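Local coordinates for protein polyketide synthase type I (PDB 5KKU) that forms the N-terminal dehydratase piece of a modular polyketide synthase from the difficidin assembly line, probably eliminating water from carrier-bound intermediates, at residues A[39-43]-A[55-60]; A[85-89]-A[113-117]. All blocks are in the same frame, centred on the assembly; numbering follows the deposited sequence.

Contact 1 (A[39-43]-A[55-60]); sequences IDMLY and IELRQI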
loop_
_atom_site.group_PDB
_atom_site.type_symbol
_atom_site.label_atom_id
_atom_site.label_comp_id
_atom_site.label_asym_id
_atom_site.label_seq_id
_atom_site.Cartn_x
_atom_site.Cartn_y
_atom_site.Cartn_z
ATOM N N ILE A 39 -1.133 -2.148 6.057
ATOM C CA ILE A 39 -1.833 -3.367 5.737
ATOM C C ILE A 39 -1.023 -4.590 6.205
ATOM O O ILE A 39 -1.561 -5.498 6.787
ATOM C CB ILE A 39 -2.196 -3.467 4.230
ATOM C CG1 ILE A 39 -3.339 -2.543 3.879
ATOM C CG2 ILE A 39 -2.561 -4.871 3.828
ATOM C CD1 ILE A 39 -3.571 -2.298 2.427
ATOM N N ASP A 40 0.287 -4.564 5.974
ATOM C CA ASP A 40 1.184 -5.619 6.443
ATOM C C ASP A 40 1.195 -5.682 7.945
ATOM O O ASP A 40 1.207 -6.708 8.522
ATOM C CB ASP A 40 2.600 -5.423 5.937
ATOM C CG ASP A 40 3.607 -6.335 6.595
ATOM O OD1 ASP A 40 3.726 -7.491 6.296
ATOM O OD2 ASP A 40 4.272 -5.867 7.467
ATOM N N MET A 41 1.241 -4.548 8.600
ATOM C CA MET A 41 1.284 -4.511 10.048
ATOM C C MET A 41 0.089 -5.209 10.650
ATOM O O MET A 41 0.252 -5.941 11.557
ATOM C CB MET A 41 1.457 -3.070 10.539
ATOM C CG MET A 41 1.252 -2.714 11.991
ATOM S SD MET A 41 1.718 -1.037 12.406
ATOM C CE MET A 41 3.309 -1.049 11.743
ATOM N N LEU A 42 -1.088 -4.938 10.130
ATOM C CA LEU A 42 -2.306 -5.532 10.617
ATOM C C LEU A 42 -2.314 -7.037 10.477
ATOM O O LEU A 42 -2.708 -7.711 11.349
ATOM C CB LEU A 42 -3.520 -4.941 9.949
ATOM C CG LEU A 42 -4.158 -3.819 10.719
ATOM C CD1 LEU A 42 -3.341 -2.572 10.628
ATOM C CD2 LEU A 42 -5.551 -3.581 10.227
ATOM N N TYR A 43 -1.832 -7.519 9.356
ATOM C CA TYR A 43 -1.731 -8.925 9.116
ATOM C C TYR A 43 -0.721 -9.605 10.035
ATOM O O TYR A 43 -0.965 -10.677 10.444
ATOM C CB TYR A 43 -1.410 -9.206 7.653
ATOM C CG TYR A 43 -2.618 -9.376 6.781
ATOM C CD1 TYR A 43 -3.288 -10.558 6.723
ATOM C CD2 TYR A 43 -3.106 -8.331 6.038
ATOM C CE1 TYR A 43 -4.383 -10.699 5.933
ATOM C CE2 TYR A 43 -4.195 -8.471 5.244
ATOM C CZ TYR A 43 -4.806 -9.668 5.190
ATOM O OH TYR A 43 -5.884 -9.809 4.443
ATOM N N ILE A 55 -7.543 -13.595 7.672
ATOM C CA ILE A 55 -8.459 -12.466 7.771
ATOM C C ILE A 55 -8.250 -11.444 6.662
ATOM O O ILE A 55 -7.200 -11.407 6.021
ATOM C CB ILE A 55 -8.330 -11.757 9.133
ATOM C CG1 ILE A 55 -6.959 -11.092 9.261
ATOM C CG2 ILE A 55 -8.559 -12.742 10.270
ATOM C CD1 ILE A 55 -6.842 -9.784 8.510
ATOM N N GLU A 56 -9.266 -10.616 6.444
ATOM C CA GLU A 56 -9.212 -9.584 5.421
ATOM C C GLU A 56 -9.540 -8.225 6.025
ATOM O O GLU A 56 -9.835 -8.117 7.215
ATOM C CB GLU A 56 -10.185 -9.903 4.284
ATOM C CG GLU A 56 -11.651 -9.801 4.674
ATOM C CD GLU A 56 -12.574 -10.400 3.631
ATOM O OE1 GLU A 56 -12.136 -11.316 2.902
ATOM O OE2 GLU A 56 -13.738 -9.955 3.540
ATOM N N LEU A 57 -9.485 -7.189 5.196
ATOM C CA LEU A 57 -9.767 -5.862 5.629
ATOM C C LEU A 57 -10.789 -5.153 4.774
ATOM O O LEU A 57 -10.821 -5.315 3.603
ATOM C CB LEU A 57 -8.492 -5.056 5.738
ATOM C CG LEU A 57 -7.308 -5.698 6.387
ATOM C CD1 LEU A 57 -6.050 -4.953 6.100
ATOM C CD2 LEU A 57 -7.476 -5.852 7.874
ATOM N N ARG A 58 -11.631 -4.359 5.375
ATOM C CA ARG A 58 -12.625 -3.618 4.656
ATOM C C ARG A 58 -12.718 -2.175 5.126
ATOM O O ARG A 58 -12.360 -1.878 6.204
ATOM C CB ARG A 58 -13.973 -4.288 4.767
ATOM C CG ARG A 58 -13.948 -5.761 4.494
ATOM C CD ARG A 58 -15.349 -6.292 4.431
ATOM N NE ARG A 58 -15.393 -7.723 4.290
ATOM C CZ ARG A 58 -16.420 -8.463 4.658
ATOM N NH1 ARG A 58 -17.473 -7.902 5.180
ATOM N NH2 ARG A 58 -16.381 -9.764 4.497
ATOM N N GLN A 59 -13.280 -1.314 4.321
ATOM C CA GLN A 59 -13.458 0.083 4.635
ATOM C C GLN A 59 -12.231 0.717 5.236
ATOM O O GLN A 59 -12.291 1.401 6.192
ATOM C CB GLN A 59 -14.668 0.311 5.517
ATOM C CG GLN A 59 -15.934 -0.356 5.045
ATOM C CD GLN A 59 -16.325 0.012 3.644
ATOM O OE1 GLN A 59 -16.567 1.152 3.354
ATOM N NE2 GLN A 59 -16.384 -0.960 2.771
ATOM N N ILE A 60 -11.093 0.531 4.613
ATOM C CA ILE A 60 -9.859 1.143 5.032
ATOM C C ILE A 60 -9.816 2.623 4.755
ATOM O O ILE A 60 -10.189 3.062 3.726
ATOM C CB ILE A 60 -8.694 0.481 4.334
ATOM C CG1 ILE A 60 -8.725 -0.996 4.607
ATOM C CG2 ILE A 60 -7.384 1.082 4.766
ATOM C CD1 ILE A 60 -7.696 -1.771 3.870
#
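With chi1 of Tyr43 at -90°, the phenol swings from the helix toward strand 55-62, and its hydroxyl meets the carbonyl of Ile55. Ile55 answers from the strand: CG1 sits between its own backbone N and carbonyl carbon (chi1 67°), which carries CD1 over the ring. The hydroxyl donates to Ile55 O at 2.6 Å, in the carbonyl plane and on a lone pair, with a C=O...donor angle of 140°. Met229 N also hydrogen-bonds to Tyr43 OH, so two backbone groups grip this buried oxygen and fix the far end of the ring. Ile55 CD1 makes a CH-pi contact 4.0 Å from the Tyr43 ring centroid, displaced toward the rim, where Tyr43 CE1 is its nearest atom.

Leu57 points at the helix and divides its two methyls. CD1 touches Tyr43 CE2 at 4.1 Å and also reaches Ile39 CG2, while Leu57 CD2 packs on Leu42 CD2 at 3.8 Å. Farther along, Ile39 CD1 comes to 4.4 Å from CD1 of Ile60, a residue that forms a G1 bulge with Gln59 opposite Ile224.

Glu56 points away from the helix. Its OE2 takes both NE and NH2 of Arg58, side-on, while OE1 pairs with Arg226. The axes of the short segments 39-43 and 55-58 approach to 9.9 Å, and the side chains of Ile39, Leu42, Tyr43 and Leu57 lie between them. This is the helix-on-sheet core of the N-terminal hotdog fold, in which helix 37-49 is the sausage held by the curved sheet.

Contact 2 (A[85-89]-A[113-117]); sequences DSWKV and QLYLQ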
loop_
_atom_site.group_PDB
_atom_site.type_symbol
_atom_site.label_atom_id
_atom_site.label_comp_id
_atom_site.label_asym_id
_atom_site.label_seq_id
_atom_site.Cartn_x
_atom_site.Cartn_y
_atom_site.Cartn_z
ATOM N N ASP A 85 -19.574 -8.899 14.326
ATOM C CA ASP A 85 -19.081 -9.993 13.526
ATOM C C ASP A 85 -17.776 -9.550 12.873
ATOM O O ASP A 85 -17.527 -9.808 11.724
ATOM C CB ASP A 85 -20.077 -10.363 12.434
ATOM C CG ASP A 85 -21.365 -10.949 12.964
ATOM O OD1 ASP A 85 -21.347 -11.906 13.730
ATOM O OD2 ASP A 85 -22.418 -10.468 12.574
ATOM N N SER A 86 -16.938 -8.887 13.634
ATOM C CA SER A 86 -15.734 -8.266 13.093
ATOM C C SER A 86 -14.921 -7.619 14.181
ATOM O O SER A 86 -15.244 -7.739 15.315
ATOM C CB SER A 86 -16.131 -7.210 12.079
ATOM O OG SER A 86 -16.780 -6.141 12.675
ATOM N N TRP A 87 -13.881 -6.910 13.800
ATOM C CA TRP A 87 -13.164 -6.049 14.717
ATOM C C TRP A 87 -12.841 -4.714 14.113
ATOM O O TRP A 87 -12.428 -4.648 13.009
ATOM C CB TRP A 87 -11.879 -6.718 15.148
ATOM C CG TRP A 87 -12.133 -7.826 15.993
ATOM C CD1 TRP A 87 -12.256 -7.801 17.299
ATOM C CD2 TRP A 87 -12.335 -9.155 15.587
ATOM N NE1 TRP A 87 -12.514 -9.019 17.763
ATOM C CE2 TRP A 87 -12.592 -9.883 16.714
ATOM C CE3 TRP A 87 -12.376 -9.782 14.362
ATOM C CZ2 TRP A 87 -12.842 -11.225 16.680
ATOM C CZ3 TRP A 87 -12.617 -11.079 14.318
ATOM C CH2 TRP A 87 -12.850 -11.815 15.470
ATOM N N LYS A 88 -12.984 -3.647 14.857
ATOM C CA LYS A 88 -12.505 -2.399 14.379
ATOM C C LYS A 88 -11.052 -2.234 14.725
ATOM O O LYS A 88 -10.616 -2.569 15.774
ATOM C CB LYS A 88 -13.317 -1.250 14.904
ATOM C CG LYS A 88 -12.943 0.100 14.338
ATOM C CD LYS A 88 -13.507 1.168 15.238
ATOM C CE LYS A 88 -13.042 2.569 14.902
ATOM N NZ LYS A 88 -13.603 3.033 13.623
ATOM N N VAL A 89 -10.290 -1.724 13.784
ATOM C CA VAL A 89 -8.899 -1.486 14.002
ATOM C C VAL A 89 -8.504 -0.049 13.742
ATOM O O VAL A 89 -8.833 0.523 12.752
ATOM C CB VAL A 89 -8.030 -2.419 13.172
ATOM C CG1 VAL A 89 -6.570 -2.112 13.373
ATOM C CG2 VAL A 89 -8.308 -3.845 13.527
ATOM N N GLN A 113 -11.994 -2.223 9.134
ATOM C CA GLN A 113 -12.745 -3.258 9.793
ATOM C C GLN A 113 -12.191 -4.602 9.438
ATOM O O GLN A 113 -12.086 -4.950 8.308
ATOM C CB GLN A 113 -14.184 -3.199 9.399
ATOM C CG GLN A 113 -14.846 -1.922 9.720
ATOM C CD GLN A 113 -15.291 -1.852 11.163
ATOM O OE1 GLN A 113 -15.542 -2.855 11.826
ATOM N NE2 GLN A 113 -15.374 -0.660 11.650
ATOM N N LEU A 114 -11.797 -5.354 10.424
ATOM C CA LEU A 114 -11.182 -6.637 10.184
ATOM C C LEU A 114 -12.144 -7.817 10.305
ATOM O O LEU A 114 -12.702 -8.043 11.310
ATOM C CB LEU A 114 -10.009 -6.800 11.105
ATOM C CG LEU A 114 -9.052 -7.941 10.906
ATOM C CD1 LEU A 114 -7.767 -7.484 11.513
ATOM C CD2 LEU A 114 -9.479 -9.259 11.520
ATOM N N TYR A 115 -12.330 -8.576 9.249
ATOM C CA TYR A 115 -13.197 -9.736 9.261
ATOM C C TYR A 115 -12.444 -11.027 9.118
ATOM O O TYR A 115 -11.379 -11.066 8.610
ATOM C CB TYR A 115 -14.157 -9.685 8.113
ATOM C CG TYR A 115 -15.156 -8.616 8.192
ATOM C CD1 TYR A 115 -14.798 -7.317 8.004
ATOM C CD2 TYR A 115 -16.459 -8.896 8.454
ATOM C CE1 TYR A 115 -15.712 -6.329 8.081
ATOM C CE2 TYR A 115 -17.393 -7.909 8.533
ATOM C CZ TYR A 115 -17.005 -6.628 8.345
ATOM O OH TYR A 115 -17.905 -5.635 8.426
ATOM N N LEU A 116 -13.063 -12.095 9.529
ATOM C CA LEU A 116 -12.441 -13.351 9.318
ATOM C C LEU A 116 -12.685 -13.712 7.855
ATOM O O LEU A 116 -13.719 -13.482 7.334
ATOM C CB LEU A 116 -13.006 -14.376 10.266
ATOM C CG LEU A 116 -12.637 -14.121 11.720
ATOM C CD1 LEU A 116 -13.742 -14.556 12.642
ATOM C CD2 LEU A 116 -11.371 -14.812 12.136
ATOM N N GLN A 117 -11.687 -14.257 7.204
ATOM C CA GLN A 117 -11.823 -14.658 5.815
ATOM C C GLN A 117 -12.250 -16.109 5.822
ATOM O O GLN A 117 -11.737 -16.917 6.549
ATOM C CB GLN A 117 -10.530 -14.413 5.100
ATOM C CG GLN A 117 -10.443 -14.948 3.716
ATOM C CD GLN A 117 -9.033 -15.374 3.388
ATOM O OE1 GLN A 117 -8.037 -14.742 3.797
ATOM N NE2 GLN A 117 -8.938 -16.489 2.685
#
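Trp87 and Leu114 form an antiparallel hydrogen-bonded pair joining two neighbouring strands in the sheet of the N-terminal hotdog fold. Its two backbone bonds are Trp87 N to Leu114 O at 3.0 Å and Leu114 N to Trp87 O at 2.8 Å, the second being the straighter, with an N-H...O angle of 169°. Trp87 O also receives a CA-H...O contact from Gln113. Lys88 and Gln113 make the next, non-hydrogen-bonded pair.

Apolar contacts gather on the face that carries Trp87 and Leu114. The indole turns its benzo edge toward the other strand: Leu116 CG lies near the ring plane, 4.0 Å from Trp87 CZ3, and Leu114 CD2 approaches CE3. Val89 CG2 adds a contact with Leu114 CB at 4.2 Å. Beyond the pair, Ile55 and Leu57 of the adjoining strand and Phe80 also touch Leu114.

On the face of Lys88 and Gln113, the glutamine chain bends at chi2 (-82°), which turns its amide toward the neighbouring strand; NE2 comes to rest 3.7 Å from Lys88 CG. This is a contact with the aliphatic part of the lysine, whose NZ has long, weak ion pairs with Glu90 and Glu111.

Tyr115, which Arg58 also meets in a cation-pi interaction, takes the CH-pi contact: Ser86 CB stands almost squarely over the centre of the Tyr115 ring, 3.8 Å from its centroid.

In the fold
Strand 107-116 ties the two contacts together: it pairs with strand 55-62 of contact 1 on one side and with strand 86-97 of contact 2 on the other. Arg58 O meets Gln113 N at 3.0 Å, a probable hydrogen bond, and Glu56 N probably bonds to Tyr115 O. Every touching residue of contact 1 is buried, and helix and sheet meet there through side chains, with one phenol-to-carbonyl bond. Contact 2 lies farther out, its centre about 19 Å from the chain centre against 11 Å, is partly buried, and relies on backbone bonds. Leu42 of the helix also reaches Val89, bringing strand 86-97 into the shared core.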